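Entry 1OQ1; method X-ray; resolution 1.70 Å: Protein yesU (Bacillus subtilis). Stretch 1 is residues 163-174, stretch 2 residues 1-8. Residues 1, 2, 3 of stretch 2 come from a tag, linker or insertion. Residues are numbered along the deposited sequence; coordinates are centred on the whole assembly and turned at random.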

# COMPACT_ATOMS: atom_id res chain seq x y z
N MSE A 163 -10.94 -2.49 0.76
CA MSE A 163 -9.86 -2.52 -0.22
C MSE A 163 -9.37 -3.95 -0.43
O MSE A 163 -9.19 -4.68 0.53
CB MSE A 163 -8.70 -1.65 0.28
CG MSE A 163 -9.16 -0.43 1.06
SE MSE A 163 -10.06 0.90 -0.02
CE MSE A 163 -11.81 0.18 -0.22
N LYS A 164 -9.14 -4.33 -1.69
CA LYS A 164 -8.68 -5.69 -1.99
C LYS A 164 -7.67 -5.66 -3.13
O LYS A 164 -7.93 -5.11 -4.19
CB LYS A 164 -9.85 -6.60 -2.36
CG LYS A 164 -9.43 -8.04 -2.65
CD LYS A 164 -10.61 -8.96 -2.96
CE LYS A 164 -11.47 -9.22 -1.73
NZ LYS A 164 -12.58 -10.18 -2.02
N LEU A 165 -6.51 -6.27 -2.88
CA LEU A 165 -5.43 -6.31 -3.84
C LEU A 165 -4.98 -7.75 -4.11
O LEU A 165 -4.74 -8.50 -3.17
CB LEU A 165 -4.24 -5.52 -3.29
CG LEU A 165 -2.97 -5.47 -4.14
CD1 LEU A 165 -3.20 -4.55 -5.33
CD2 LEU A 165 -1.81 -4.96 -3.30
N ILE A 166 -4.86 -8.11 -5.39
CA ILE A 166 -4.40 -9.44 -5.76
C ILE A 166 -3.00 -9.32 -6.36
O ILE A 166 -2.76 -8.47 -7.22
CB ILE A 166 -5.30 -10.11 -6.83
CG1 ILE A 166 -6.72 -10.28 -6.29
CG2 ILE A 166 -4.72 -11.47 -7.24
CD1 ILE A 166 -7.70 -10.78 -7.34
N LYS A 167 -2.08 -10.18 -5.91
CA LYS A 167 -0.71 -10.21 -6.40
C LYS A 167 -0.36 -11.67 -6.67
O LYS A 167 -0.26 -12.48 -5.75
CB LYS A 167 0.25 -9.63 -5.36
CG LYS A 167 1.73 -9.86 -5.66
CD LYS A 167 2.17 -9.13 -6.92
CE LYS A 167 3.65 -9.34 -7.19
NZ LYS A 167 3.98 -10.76 -7.49
N ASP A 168 -0.17 -12.00 -7.95
CA ASP A 168 0.13 -13.37 -8.33
C ASP A 168 1.10 -13.34 -9.50
O ASP A 168 0.69 -13.25 -10.66
CB ASP A 168 -1.17 -14.09 -8.70
CG ASP A 168 -0.96 -15.55 -9.04
OD1 ASP A 168 0.12 -16.09 -8.70
OD2 ASP A 168 -1.88 -16.16 -9.62
N LYS A 169 2.38 -13.40 -9.17
CA LYS A 169 3.45 -13.33 -10.15
C LYS A 169 3.29 -12.02 -10.93
O LYS A 169 3.26 -10.95 -10.32
CB LYS A 169 3.43 -14.56 -11.06
CG LYS A 169 3.80 -15.84 -10.30
CD LYS A 169 4.04 -17.02 -11.22
CE LYS A 169 4.47 -18.25 -10.43
NZ LYS A 169 3.42 -18.69 -9.47
N GLY A 170 3.17 -12.08 -12.25
CA GLY A 170 3.04 -10.83 -12.99
C GLY A 170 1.70 -10.11 -12.88
O GLY A 170 1.59 -8.94 -13.23
N TYR A 171 0.70 -10.80 -12.36
CA TYR A 171 -0.65 -10.23 -12.25
C TYR A 171 -0.96 -9.42 -10.99
O TYR A 171 -0.68 -9.86 -9.87
CB TYR A 171 -1.69 -11.35 -12.38
CG TYR A 171 -3.12 -10.86 -12.46
CD1 TYR A 171 -3.56 -10.12 -13.55
CD2 TYR A 171 -4.03 -11.14 -11.44
CE1 TYR A 171 -4.87 -9.67 -13.64
CE2 TYR A 171 -5.35 -10.68 -11.51
CZ TYR A 171 -5.76 -9.95 -12.62
OH TYR A 171 -7.06 -9.51 -12.72
N VAL A 172 -1.57 -8.25 -11.18
CA VAL A 172 -1.99 -7.37 -10.09
C VAL A 172 -3.41 -6.88 -10.40
O VAL A 172 -3.69 -6.46 -11.52
CB VAL A 172 -1.09 -6.12 -9.94
CG1 VAL A 172 -1.63 -5.21 -8.84
CG2 VAL A 172 0.34 -6.55 -9.62
N HIS A 173 -4.29 -6.93 -9.40
CA HIS A 173 -5.67 -6.46 -9.56
C HIS A 173 -6.06 -5.72 -8.29
O HIS A 173 -5.74 -6.16 -7.18
CB HIS A 173 -6.62 -7.63 -9.80
CG HIS A 173 -8.04 -7.23 -10.05
ND1 HIS A 173 -8.90 -6.85 -9.04
CD2 HIS A 173 -8.76 -7.17 -11.20
CE1 HIS A 173 -10.08 -6.59 -9.55
NE2 HIS A 173 -10.03 -6.77 -10.86
N PHE A 174 -6.75 -4.59 -8.45
CA PHE A 174 -7.15 -3.77 -7.32
C PHE A 174 -8.63 -3.40 -7.41
O PHE A 174 -9.11 -2.99 -8.47
CB PHE A 174 -6.29 -2.49 -7.32
CG PHE A 174 -6.58 -1.54 -6.19
CD1 PHE A 174 -6.56 -1.97 -4.87
CD2 PHE A 174 -6.80 -0.19 -6.46
CE1 PHE A 174 -6.75 -1.06 -3.83
CE2 PHE A 174 -6.99 0.72 -5.42
CZ PHE A 174 -6.96 0.29 -4.11
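Stretch 2 (1-8) SNAMYKEG

Stretch 1 is a beta hairpin. Strand 163-168 runs into a type II' turn from Asp168 to Tyr171, and strand 171-174 returns beside it. Backbone hydrogen bonds pair Ile166 with His173 and Asp168 with Tyr171. Lys169 holds the positive phi (57°) that this turn requires at its second position.

Residues 2-4 of stretch 2 are loop, and residues 5-8 form a strand. Asn2 has phi/psi of 58/50°; Tyr5 to Glu7 are extended. Strand 5-8 crosses strand 163-168 almost at right angles, at 94°, with the axes 9.8 Å apart at closest approach. No backbone hydrogen bond joins the two stretches; the direct hydrogen bonds between them are all side chain to side chain. Ile166 CA is 8.3 Å from Tyr5 CA, and His173 CA is 7.5 Å from Asn2 CA; these pairs set the backbone register.

Tyr5 has the largest area covered by the other stretch, 104 Å². Its chi1 is m (-86°), and its CA-to-CB bond points toward the hairpin. Ile166 CG2 lies over one face of the ring, 4.0 Å from the centroid of Tyr5, a CH-pi contact. Ile166 CD1 also packs 3.8 Å from Tyr5 CB. At the far end of the ring, Tyr5 OH donates a hydrogen bond to Asp168 OD2 at 2.7 Å. The Tyr171 ring meets Tyr5 rim to rim, with planes only 6° apart and Tyr171 CE2 3.6 Å from Tyr5 CE1.

Asn2 and Ala3 come from the expression tag. His173 NE2 donates to Asn2 OD1 at 2.8 Å, near the imidazole plane. Water 1 links Ala3 O (2.6 Å) and Tyr171 OH (2.9 Å).

Lys164 NZ and Glu7 OE2 form a salt bridge at 3.4 Å, a weak hydrogen bond. Water 2 donates to Glu7 OE2 at 2.8 Å and weakly accepts from Lys164 NZ at 3.2 Å.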

# COMPACT_ATOMS: atom_id res chain seq x y z
N SER A 1 -10.18 -9.90 -18.64
CA SER A 1 -10.35 -8.85 -17.59
C SER A 1 -11.02 -9.42 -16.34
O SER A 1 -11.98 -10.19 -16.43
CB SER A 1 -11.20 -7.70 -18.15
OG SER A 1 -11.42 -6.70 -17.17
N ASN A 2 -10.49 -9.05 -15.17
CA ASN A 2 -11.03 -9.50 -13.89
C ASN A 2 -11.04 -11.02 -13.74
O ASN A 2 -12.07 -11.60 -13.37
CB ASN A 2 -12.44 -8.96 -13.70
CG ASN A 2 -12.50 -7.45 -13.76
OD1 ASN A 2 -11.74 -6.76 -13.08
ND2 ASN A 2 -13.41 -6.92 -14.57
N ALA A 3 -9.90 -11.65 -14.01
CA ALA A 3 -9.78 -13.10 -13.88
C ALA A 3 -10.25 -13.54 -12.50
O ALA A 3 -9.92 -12.91 -11.50
CB ALA A 3 -8.33 -13.53 -14.11
N MSE A 4 -10.99 -14.63 -12.47
CA MSE A 4 -11.54 -15.17 -11.23
C MSE A 4 -10.50 -15.65 -10.22
O MSE A 4 -9.65 -16.50 -10.53
CB MSE A 4 -12.49 -16.32 -11.55
CG MSE A 4 -13.97 -16.01 -11.37
SE MSE A 4 -14.66 -16.66 -9.68
CE MSE A 4 -14.33 -15.10 -8.60
N TYR A 5 -10.57 -15.11 -9.00
CA TYR A 5 -9.69 -15.50 -7.90
C TYR A 5 -10.53 -15.68 -6.64
O TYR A 5 -11.52 -14.98 -6.44
CB TYR A 5 -8.64 -14.43 -7.60
CG TYR A 5 -7.39 -14.52 -8.44
CD1 TYR A 5 -7.31 -13.90 -9.67
CD2 TYR A 5 -6.28 -15.24 -7.99
CE1 TYR A 5 -6.16 -13.99 -10.45
CE2 TYR A 5 -5.13 -15.34 -8.75
CZ TYR A 5 -5.08 -14.71 -9.98
OH TYR A 5 -3.94 -14.80 -10.74
N LYS A 6 -10.12 -16.62 -5.81
CA LYS A 6 -10.80 -16.86 -4.53
C LYS A 6 -9.74 -16.76 -3.45
O LYS A 6 -8.56 -17.01 -3.69
CB LYS A 6 -11.42 -18.26 -4.48
CG LYS A 6 -12.65 -18.46 -5.37
CD LYS A 6 -13.74 -17.45 -5.03
CE LYS A 6 -15.01 -17.74 -5.82
NZ LYS A 6 -16.01 -16.65 -5.67
N GLU A 7 -10.15 -16.37 -2.24
CA GLU A 7 -9.21 -16.29 -1.14
C GLU A 7 -9.04 -17.70 -0.58
O GLU A 7 -10.02 -18.42 -0.39
CB GLU A 7 -9.74 -15.36 -0.05
CG GLU A 7 -9.74 -13.90 -0.45
CD GLU A 7 -10.28 -13.00 0.65
OE1 GLU A 7 -9.80 -13.13 1.79
OE2 GLU A 7 -11.16 -12.16 0.37
N GLY A 8 -7.80 -18.09 -0.33
CA GLY A 8 -7.52 -19.40 0.23
C GLY A 8 -7.22 -19.33 1.71
O GLY A 8 -7.88 -18.59 2.45
O HOH W 1 -9.04 -10.54 -10.89
O HOH W 2 -12.85 -10.10 1.12